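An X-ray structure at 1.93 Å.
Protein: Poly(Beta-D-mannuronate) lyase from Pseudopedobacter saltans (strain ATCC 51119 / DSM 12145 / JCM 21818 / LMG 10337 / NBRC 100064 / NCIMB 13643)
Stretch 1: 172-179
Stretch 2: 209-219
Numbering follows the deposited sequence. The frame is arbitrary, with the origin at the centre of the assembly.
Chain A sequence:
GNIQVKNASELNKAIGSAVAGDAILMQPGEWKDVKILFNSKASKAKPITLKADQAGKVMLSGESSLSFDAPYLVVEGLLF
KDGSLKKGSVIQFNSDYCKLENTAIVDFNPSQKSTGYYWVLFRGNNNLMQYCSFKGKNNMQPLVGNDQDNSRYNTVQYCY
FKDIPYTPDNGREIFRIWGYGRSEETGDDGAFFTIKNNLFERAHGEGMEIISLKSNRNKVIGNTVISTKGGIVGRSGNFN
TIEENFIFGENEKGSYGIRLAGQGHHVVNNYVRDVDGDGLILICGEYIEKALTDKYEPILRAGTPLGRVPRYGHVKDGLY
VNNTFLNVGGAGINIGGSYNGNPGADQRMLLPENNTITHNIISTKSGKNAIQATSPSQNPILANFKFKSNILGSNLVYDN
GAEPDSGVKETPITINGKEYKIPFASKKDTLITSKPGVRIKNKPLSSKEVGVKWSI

Stretch 1, residues 172-179: REIFRIWG
Stretch 2 209-219: EIISLKSNRNK

The most unusual feature of this contact is the convergence of two donors on each of two carbonyl oxygens. I210 O accepts from two successive amides, I174 N at 2.8 Å (N-H...O angle 137°) and F175 N at 3.2 Å (159°), while I177 O accepts from K214 N at 2.9 Å (144°) and from S215 OG at 3.0 Å.

Between these two points the stretches run as parallel strands, 175-177 beside 212-214, with axes 4.8 Å apart at closest approach and N-to-C directions 7° apart. F175 pairs with I211 and R176 with S212 (CA-CA 4.7 Å each), and I177 with L213 (CA-CA 5.0 Å). Backbone angles are extended at F175 (-130/131), R176 (-129/116), I177 (-110/99), S212 (-125/104) and L213 (-86/123). The ladder alternates as parallel pairing requires: S212 N donates to F175 O at 2.8 Å (149°), and I177 N to S212 O at 2.9 Å (165°). R176 CA adds a CA-H...O contact to S212 O at 3.4 Å. Upstream, I174 (-81/-41) and I210 (-62/-54) leave the extended region, and stretch 2 turns a corner at I210 and I211.

The face bearing F175, I177, I211 and L213 is apolar. F175 (chi1 m, chi2 85°) brings CD1 within 4.1 Å of I211 CG1 (I211 mt), an oblique approach to the ring. I177 (mm), with the largest covered area, sets CG1 3.8 Å from L213 CD2 (L213 mt). Next to F175 in sequence, I174 (mm) places CG1 4.0 Å from I210 CG2 (I210 mt).

R176 and S212 lie on the other face; near S212, water links the side chains of E173, S212 and K214, and a second water links K214 and W178. S212 (chi1 t) donates from OG to E209 OE2 at 2.6 Å. The O of one water donates to E173 OE1 at 2.6 Å and S212 OG at 2.9 Å and accepts from K214 NZ at 2.7 Å, linking carboxylate, hydroxyl and ammonium without direct contact. K214 (mttt) reaches the second water, NZ to O 2.5 Å, whose O also accepts from W178 NE1 at 3.1 Å. W178 (chi1 m, chi2 -33°) starts away from stretch 2, yet its indole returns: K214 CD lies at the ring edge, 3.8 Å from NE1.

At the far end, S215 (chi1 p) points toward stretch 1; its OG also accepts from N218 ND2 at 2.9 Å (156°), so the hydroxyl both donates and accepts. G179 adopts 141/-174, where a CB would jam against the preceding carbonyl oxygen, a backbone geometry that by itself calls for glycine.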

# COMPACT_ATOMS: atom_id res chain seq x y z
N ARG A 172 -0.83 11.52 -0.74
CA ARG A 172 0.61 11.24 -0.72
C ARG A 172 0.89 9.91 -0.02
O ARG A 172 1.80 9.79 0.80
CB ARG A 172 1.38 12.39 -0.07
CG ARG A 172 1.25 13.70 -0.86
CD ARG A 172 2.24 14.75 -0.34
NE ARG A 172 3.60 14.25 -0.49
CZ ARG A 172 4.48 14.18 0.50
NH1 ARG A 172 4.14 14.58 1.72
NH2 ARG A 172 5.69 13.67 0.27
N GLU A 173 0.07 8.90 -0.32
CA GLU A 173 0.31 7.54 0.14
C GLU A 173 1.60 7.00 -0.48
O GLU A 173 2.09 7.52 -1.49
CB GLU A 173 -0.85 6.62 -0.25
CG GLU A 173 -2.22 7.07 0.26
CD GLU A 173 -2.95 8.00 -0.69
OE1 GLU A 173 -4.19 8.12 -0.56
OE2 GLU A 173 -2.29 8.62 -1.56
N ILE A 174 2.15 5.95 0.13
CA ILE A 174 3.23 5.26 -0.56
C ILE A 174 2.67 4.31 -1.62
O ILE A 174 3.19 4.23 -2.74
CB ILE A 174 4.15 4.54 0.43
CG1 ILE A 174 4.64 5.51 1.52
CG2 ILE A 174 5.35 3.94 -0.31
CD1 ILE A 174 5.15 6.87 0.98
N PHE A 175 1.58 3.61 -1.29
CA PHE A 175 0.85 2.73 -2.19
C PHE A 175 -0.63 3.08 -2.14
O PHE A 175 -1.19 3.18 -1.04
CB PHE A 175 1.01 1.25 -1.78
CG PHE A 175 2.35 0.63 -2.11
CD1 PHE A 175 3.43 0.76 -1.24
CD2 PHE A 175 2.51 -0.15 -3.24
CE1 PHE A 175 4.67 0.16 -1.53
CE2 PHE A 175 3.74 -0.78 -3.54
CZ PHE A 175 4.81 -0.62 -2.67
N ARG A 176 -1.27 3.24 -3.30
CA ARG A 176 -2.72 3.35 -3.38
C ARG A 176 -3.22 2.36 -4.43
O ARG A 176 -2.88 2.49 -5.61
CB ARG A 176 -3.17 4.78 -3.70
CG ARG A 176 -4.69 4.94 -3.80
CD ARG A 176 -5.16 6.39 -4.08
NE ARG A 176 -4.79 6.85 -5.42
CZ ARG A 176 -4.66 8.13 -5.75
NH1 ARG A 176 -4.92 9.09 -4.87
NH2 ARG A 176 -4.31 8.45 -6.99
N ILE A 177 -4.00 1.36 -4.01
CA ILE A 177 -4.39 0.23 -4.85
C ILE A 177 -5.87 0.33 -5.20
O ILE A 177 -6.73 -0.12 -4.44
CB ILE A 177 -4.07 -1.13 -4.21
CG1 ILE A 177 -2.69 -1.12 -3.56
CG2 ILE A 177 -4.26 -2.26 -5.24
CD1 ILE A 177 -1.57 -0.85 -4.56
N TRP A 178 -6.16 0.85 -6.39
CA TRP A 178 -7.50 0.79 -6.93
C TRP A 178 -7.72 -0.54 -7.63
O TRP A 178 -6.78 -1.32 -7.85
CB TRP A 178 -7.73 1.93 -7.92
CG TRP A 178 -7.80 3.32 -7.33
CD1 TRP A 178 -8.28 3.68 -6.10
CD2 TRP A 178 -7.39 4.52 -7.98
NE1 TRP A 178 -8.18 5.05 -5.93
CE2 TRP A 178 -7.64 5.59 -7.08
CE3 TRP A 178 -6.84 4.81 -9.24
CZ2 TRP A 178 -7.35 6.92 -7.40
CZ3 TRP A 178 -6.55 6.14 -9.56
CH2 TRP A 178 -6.81 7.18 -8.64
N GLY A 179 -8.97 -0.78 -8.02
CA GLY A 179 -9.38 -1.97 -8.72
C GLY A 179 -10.73 -2.43 -8.23
O GLY A 179 -11.40 -1.75 -7.46
N GLU A 209 -2.25 7.22 5.56
CA GLU A 209 -2.29 5.87 5.00
C GLU A 209 -0.97 5.65 4.27
O GLU A 209 -0.77 6.19 3.19
CB GLU A 209 -3.50 5.70 4.10
CG GLU A 209 -4.79 6.03 4.82
CD GLU A 209 -6.03 5.68 4.02
OE1 GLU A 209 -7.11 6.27 4.29
OE2 GLU A 209 -5.95 4.81 3.13
N ILE A 210 -0.07 4.90 4.90
CA ILE A 210 1.17 4.49 4.23
C ILE A 210 0.83 3.64 3.02
O ILE A 210 1.28 3.90 1.90
CB ILE A 210 2.07 3.70 5.21
CG1 ILE A 210 2.44 4.53 6.44
CG2 ILE A 210 3.34 3.22 4.47
CD1 ILE A 210 3.11 3.71 7.56
N ILE A 211 0.05 2.59 3.26
CA ILE A 211 -0.53 1.73 2.23
C ILE A 211 -2.04 1.96 2.29
O ILE A 211 -2.62 1.98 3.38
CB ILE A 211 -0.16 0.26 2.46
CG1 ILE A 211 1.32 0.03 2.14
CG2 ILE A 211 -1.05 -0.68 1.63
CD1 ILE A 211 1.91 -1.28 2.69
N SER A 212 -2.65 2.18 1.14
CA SER A 212 -4.09 2.40 1.06
C SER A 212 -4.66 1.39 0.08
O SER A 212 -4.52 1.54 -1.14
CB SER A 212 -4.39 3.84 0.65
OG SER A 212 -5.79 4.08 0.61
N LEU A 213 -5.31 0.36 0.62
CA LEU A 213 -6.05 -0.60 -0.20
C LEU A 213 -7.46 -0.08 -0.46
O LEU A 213 -8.21 0.20 0.48
CB LEU A 213 -6.10 -1.97 0.48
CG LEU A 213 -4.75 -2.52 0.98
CD1 LEU A 213 -4.92 -3.92 1.56
CD2 LEU A 213 -3.75 -2.53 -0.17
N LYS A 214 -7.82 0.04 -1.73
CA LYS A 214 -9.14 0.47 -2.17
C LYS A 214 -9.66 -0.49 -3.23
O LYS A 214 -10.10 -0.08 -4.31
CB LYS A 214 -9.09 1.89 -2.71
CG LYS A 214 -8.86 2.95 -1.63
CD LYS A 214 -8.87 4.36 -2.24
CE LYS A 214 -9.01 5.43 -1.15
NZ LYS A 214 -8.71 6.81 -1.66
N SER A 215 -9.57 -1.79 -2.94
CA SER A 215 -9.91 -2.87 -3.87
C SER A 215 -9.84 -4.17 -3.08
O SER A 215 -9.45 -4.17 -1.90
CB SER A 215 -8.96 -2.92 -5.08
OG SER A 215 -7.61 -2.94 -4.65
N ASN A 216 -10.16 -5.29 -3.75
CA ASN A 216 -10.19 -6.61 -3.11
C ASN A 216 -8.97 -7.47 -3.42
O ASN A 216 -8.25 -7.25 -4.40
CB ASN A 216 -11.43 -7.43 -3.53
CG ASN A 216 -12.74 -6.74 -3.21
OD1 ASN A 216 -12.77 -5.71 -2.54
ND2 ASN A 216 -13.83 -7.34 -3.65
N ARG A 217 -8.77 -8.47 -2.56
CA ARG A 217 -7.87 -9.62 -2.78
C ARG A 217 -6.41 -9.22 -2.93
O ARG A 217 -5.65 -9.86 -3.66
CB ARG A 217 -8.31 -10.48 -3.95
CG ARG A 217 -9.78 -10.72 -3.98
CD ARG A 217 -10.07 -12.05 -3.34
NE ARG A 217 -11.50 -12.28 -3.19
CZ ARG A 217 -12.04 -13.22 -2.42
NH1 ARG A 217 -11.25 -14.03 -1.70
NH2 ARG A 217 -13.36 -13.36 -2.36
N ASN A 218 -6.01 -8.22 -2.18
CA ASN A 218 -4.63 -7.79 -2.18
C ASN A 218 -3.86 -8.47 -1.07
O ASN A 218 -4.43 -8.90 -0.11
CB ASN A 218 -4.58 -6.28 -2.04
CG ASN A 218 -5.27 -5.58 -3.19
OD1 ASN A 218 -4.86 -5.69 -4.30
ND2 ASN A 218 -6.32 -4.93 -2.91
N LYS A 219 -2.56 -8.58 -1.24
CA LYS A 219 -1.67 -9.18 -0.27
C LYS A 219 -0.58 -8.23 0.22
O LYS A 219 0.29 -7.86 -0.53
CB LYS A 219 -1.00 -10.40 -0.84
CG LYS A 219 -1.91 -11.32 -1.60
CD LYS A 219 -2.86 -11.95 -0.62
CE LYS A 219 -3.23 -13.36 -0.96
NZ LYS A 219 -4.63 -13.38 -1.37
O HOH W 1 -6.11 6.44 -1.02
O HOH W 2 -9.32 7.24 -4.05